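Local coordinates for cytochrome c (Shewanella violacea, PDB 6A3L), which carries a covalently attached heme c and probably serves in electron transfer, at residues A[79-82]-A[83-87]. Numbering follows the deposited sequence.
Sequences KSDF and DAKMV. With HEC (heme c), chain C.
Phe82 and Met86, one helical turn apart, close jointly on the same heme c substituent and form a heme-facing strip, while a lysine-aspartate pair lies on either flank. All three pairs are instances of one rule: residues i and i+4 of an alpha helix bring their side chains together. The side chains of Phe82 and Met86 lie alongside each other, pointing the same way, with Phe82 CZ 3.9 Å from Met86 CE. The heme atom CBC sits over one face of the phenyl ring, offset toward its rim, while CE1 of Phe82 comes within 3.5 Å of heme CAC. Bends at chi2 (70°) and chi3 (78°) fold the Met86 chain until its methyl CE reaches heme CBC at 3.5 Å. Were Phe82 cut back to an alanine, the change would probably uncover one side of the heme substituent and cost the Met86 methyl one of its packing partners.

On one flank, Lys79 and Asp83 form a salt bridge. The lysine chain bends at chi2 and again at chi4, which brings Lys79 NZ to the syn lone pair of Asp83 OD1 at 2.9 Å; the second bond, to OD2, is weak. OD1 also lies in plane at the edge of the Phe82 ring, near CD2. On the other flank, Asp81 and Lys85 repeat the spacing without a salt bridge: Lys85 passes its CE 3.2 Å from Asp81 OD1, but its NZ stays 4.2 Å from that oxygen, which is instead hydrogen-bonded to Tyr126. Lys85 CB packs against heme CBC. The backbone supplies this spacing through i to i+4 bonds, Asp83 N to Lys79 O through Met86 N to Phe82 O.

In the four-helix bundle of cytochromes c', this start of helix 79-99 packs against helix 105-126, where Phe82 touches heme-linked Cys122 and meets Tyr126 edge-to-face; Leu57, from a preceding loop, touches Phe82, Asp83 and Met86, and Phe60 meets the Phe82 ring edge-to-face.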
ATOM      1  N   LYS A  79      20.142  -7.993  10.662  1.00 52.57           N
ATOM      2  CA  LYS A  79      18.719  -7.639  10.671  1.00 48.80           C
ATOM      3  C   LYS A  79      18.423  -6.490  11.626  1.00 50.36           C
ATOM      4  O   LYS A  79      17.532  -5.674  11.368  1.00 48.41           O
ATOM      5  CB  LYS A  79      17.894  -8.872  11.049  1.00 50.30           C
ATOM      6  CG  LYS A  79      16.399  -8.733  10.868  1.00 45.98           C
ATOM      7  CD  LYS A  79      16.036  -8.358   9.442  1.00 47.13           C
ATOM      8  CE  LYS A  79      14.587  -8.742   9.138  1.00 46.00           C
ATOM      9  NZ  LYS A  79      13.673  -8.277  10.232  1.00 42.33           N
ATOM     10  N   SER A  80      19.169  -6.399  12.724  1.00 53.27           N
ATOM     11  CA  SER A  80      18.978  -5.306  13.672  1.00 55.51           C
ATOM     12  C   SER A  80      19.133  -3.943  12.991  1.00 51.59           C
ATOM     13  O   SER A  80      18.288  -3.056  13.154  1.00 49.25           O
ATOM     14  CB  SER A  80      19.973  -5.466  14.826  1.00 52.67           C
ATOM     15  OG  SER A  80      19.718  -4.529  15.841  1.00 56.69           O
ATOM     16  N   ASP A  81      20.206  -3.768  12.209  1.00 51.98           N
ATOM     17  CA  ASP A  81      20.452  -2.504  11.515  1.00 50.93           C
ATOM     18  C   ASP A  81      19.456  -2.264  10.382  1.00 49.80           C
ATOM     19  O   ASP A  81      19.056  -1.117  10.126  1.00 49.68           O
ATOM     20  CB  ASP A  81      21.884  -2.480  10.967  1.00 53.85           C
ATOM     21  CG  ASP A  81      22.151  -1.278  10.080  1.00 51.94           C
ATOM     22  OD1 ASP A  81      22.350  -1.462   8.857  1.00 52.24           O
ATOM     23  OD2 ASP A  81      22.153  -0.149  10.604  1.00 53.48           O
ATOM     24  N   PHE A  82      19.073  -3.323   9.667  1.00 48.37           N
ATOM     25  CA  PHE A  82      18.116  -3.169   8.577  1.00 48.37           C
ATOM     26  C   PHE A  82      16.781  -2.666   9.107  1.00 45.45           C
ATOM     27  O   PHE A  82      16.198  -1.724   8.560  1.00 44.67           O
ATOM     28  CB  PHE A  82      17.959  -4.501   7.839  1.00 47.05           C
ATOM     29  CG  PHE A  82      16.983  -4.469   6.694  1.00 46.93           C
ATOM     30  CD1 PHE A  82      17.379  -4.041   5.441  1.00 46.00           C
ATOM     31  CD2 PHE A  82      15.677  -4.916   6.862  1.00 42.75           C
ATOM     32  CE1 PHE A  82      16.486  -4.035   4.374  1.00 46.37           C
ATOM     33  CE2 PHE A  82      14.774  -4.907   5.802  1.00 43.88           C
ATOM     34  CZ  PHE A  82      15.174  -4.473   4.557  1.00 43.63           C
ATOM     35  N   ASP A  83      16.303  -3.258  10.207  1.00 46.86           N
ATOM     36  CA  ASP A  83      15.045  -2.806  10.794  1.00 45.29           C
ATOM     37  C   ASP A  83      15.143  -1.344  11.191  1.00 47.13           C
ATOM     38  O   ASP A  83      14.198  -0.570  10.992  1.00 47.80           O
ATOM     39  CB  ASP A  83      14.672  -3.659  12.011  1.00 46.83           C
ATOM     40  CG  ASP A  83      14.347  -5.119  11.651  1.00 42.49           C
ATOM     41  OD1 ASP A  83      14.482  -5.509  10.466  1.00 39.92           O
ATOM     42  OD2 ASP A  83      13.932  -5.855  12.570  1.00 38.52           O
ATOM     43  N   ALA A  84      16.288  -0.949  11.747  1.00 46.12           N
ATOM     44  CA  ALA A  84      16.496   0.443  12.133  1.00 46.31           C
ATOM     45  C   ALA A  84      16.342   1.379  10.939  1.00 43.16           C
ATOM     46  O   ALA A  84      15.655   2.404  11.026  1.00 43.84           O
ATOM     47  CB  ALA A  84      17.874   0.596  12.766  1.00 43.38           C
ATOM     48  N   LYS A  85      16.958   1.032   9.807  1.00 44.75           N
ATOM     49  CA  LYS A  85      16.823   1.866   8.613  1.00 46.19           C
ATOM     50  C   LYS A  85      15.364   1.961   8.181  1.00 46.49           C
ATOM     51  O   LYS A  85      14.893   3.032   7.784  1.00 48.31           O
ATOM     52  CB  LYS A  85      17.690   1.313   7.478  1.00 46.19           C
ATOM     53  CG  LYS A  85      19.199   1.359   7.779  1.00 47.00           C
ATOM     54  CD  LYS A  85      20.031   0.809   6.625  1.00 48.16           C
ATOM     55  CE  LYS A  85      21.514   0.954   6.898  1.00 50.49           C
ATOM     56  NZ  LYS A  85      21.895   2.373   7.111  1.00 53.00           N
ATOM     57  N   MET A  86      14.637   0.843   8.246  1.00 44.85           N
ATOM     58  CA  MET A  86      13.223   0.859   7.892  1.00 44.71           C
ATOM     59  C   MET A  86      12.430   1.730   8.852  1.00 44.88           C
ATOM     60  O   MET A  86      11.556   2.496   8.427  1.00 44.71           O
ATOM     61  CB  MET A  86      12.659  -0.567   7.866  1.00 41.72           C
ATOM     62  CG  MET A  86      11.330  -0.647   7.143  1.00 38.37           C
ATOM     63  SD  MET A  86      11.608  -0.383   5.383  1.00 37.29           S
ATOM     64  CE  MET A  86      12.226  -1.990   4.904  1.00 38.18           C
ATOM     65  N   VAL A  87      12.725   1.636  10.151  1.00 45.11           N
ATOM     66  CA  VAL A  87      12.031   2.488  11.115  1.00 47.23           C
ATOM     67  C   VAL A  87      12.302   3.956  10.813  1.00 47.87           C
ATOM     68  O   VAL A  87      11.404   4.806  10.919  1.00 45.82           O
ATOM     69  CB  VAL A  87      12.454   2.132  12.555  1.00 48.35           C
ATOM     70  CG1 VAL A  87      11.799   3.078  13.552  1.00 45.86           C
ATOM     71  CG2 VAL A  87      12.107   0.700  12.880  1.00 45.83           C
TER
HETATM   72 FE   HEC C 201      13.434  -0.024  -1.484  1.00 48.79          FE
HETATM   73  CHA HEC C 201      13.211  -2.822  -3.531  1.00 43.05           C
HETATM   74  CHB HEC C 201      11.731   1.810  -3.800  1.00 44.14           C
HETATM   75  CHC HEC C 201      13.019   2.578   0.800  1.00 47.49           C
HETATM   76  CHD HEC C 201      14.974  -1.889   0.886  1.00 41.81           C
HETATM   77  NA  HEC C 201      12.620  -0.449  -3.302  1.00 44.83           N
HETATM   78  C1A HEC C 201      12.671  -1.648  -3.982  1.00 41.71           C
HETATM   79  C2A HEC C 201      12.067  -1.433  -5.265  1.00 41.42           C
HETATM   80  C3A HEC C 201      11.651  -0.164  -5.344  1.00 42.27           C
HETATM   81  C4A HEC C 201      11.988   0.488  -4.105  1.00 43.05           C
HETATM   82  CMA HEC C 201      10.946   0.502  -6.553  1.00 42.99           C
HETATM   83  CAA HEC C 201      11.902  -2.511  -6.341  1.00 35.62           C
HETATM   84  CBA HEC C 201      10.638  -3.293  -5.940  1.00 40.66           C
HETATM   85  CGA HEC C 201      10.259  -4.172  -7.101  1.00 39.73           C
HETATM   86  O1A HEC C 201       9.546  -3.645  -7.985  1.00 41.41           O
HETATM   87  O2A HEC C 201      10.672  -5.360  -7.160  1.00 38.30           O
HETATM   88  NB  HEC C 201      12.478   1.860  -1.463  1.00 46.69           N
HETATM   89  C1B HEC C 201      11.934   2.441  -2.592  1.00 44.73           C
HETATM   90  C2B HEC C 201      11.620   3.820  -2.284  1.00 43.63           C
HETATM   91  C3B HEC C 201      11.987   4.065  -1.010  1.00 43.24           C
HETATM   92  C4B HEC C 201      12.525   2.823  -0.469  1.00 46.21           C
HETATM   93  CMB HEC C 201      10.995   4.787  -3.318  1.00 44.20           C
HETATM   94  CAB HEC C 201      11.834   5.393  -0.219  1.00 45.11           C
HETATM   95  CBB HEC C 201      10.755   6.178  -0.392  1.00 42.88           C
HETATM   96  NC  HEC C 201      13.876   0.266   0.472  1.00 41.72           N
HETATM   97  C1C HEC C 201      13.684   1.426   1.210  1.00 46.21           C
HETATM   98  C2C HEC C 201      14.304   1.227   2.509  1.00 44.42           C
HETATM   99  C3C HEC C 201      14.874   0.008   2.537  1.00 42.71           C
HETATM  100  C4C HEC C 201      14.591  -0.622   1.257  1.00 43.01           C
HETATM  101  CMC HEC C 201      14.327   2.307   3.612  1.00 48.11           C
HETATM  102  CAC HEC C 201      15.655  -0.673   3.698  1.00 42.98           C
HETATM  103  CBC HEC C 201      15.331  -0.470   4.983  1.00 41.23           C
HETATM  104  ND  HEC C 201      13.970  -1.994  -1.364  1.00 43.27           N
HETATM  105  C1D HEC C 201      14.623  -2.542  -0.273  1.00 42.87           C
HETATM  106  C2D HEC C 201      14.887  -3.926  -0.561  1.00 44.94           C
HETATM  107  C3D HEC C 201      14.406  -4.197  -1.785  1.00 44.75           C
HETATM  108  C4D HEC C 201      13.825  -2.983  -2.314  1.00 43.02           C
HETATM  109  CMD HEC C 201      15.610  -4.895   0.404  1.00 45.23           C
HETATM  110  CAD HEC C 201      14.446  -5.565  -2.509  1.00 48.22           C
HETATM  111  CBD HEC C 201      13.075  -6.256  -2.491  1.00 46.59           C
HETATM  112  CGD HEC C 201      13.161  -7.577  -3.221  1.00 45.38           C
HETATM  113  O1D HEC C 201      13.363  -7.579  -4.458  1.00 45.90           O
HETATM  114  O2D HEC C 201      13.041  -8.640  -2.574  1.00 48.00           O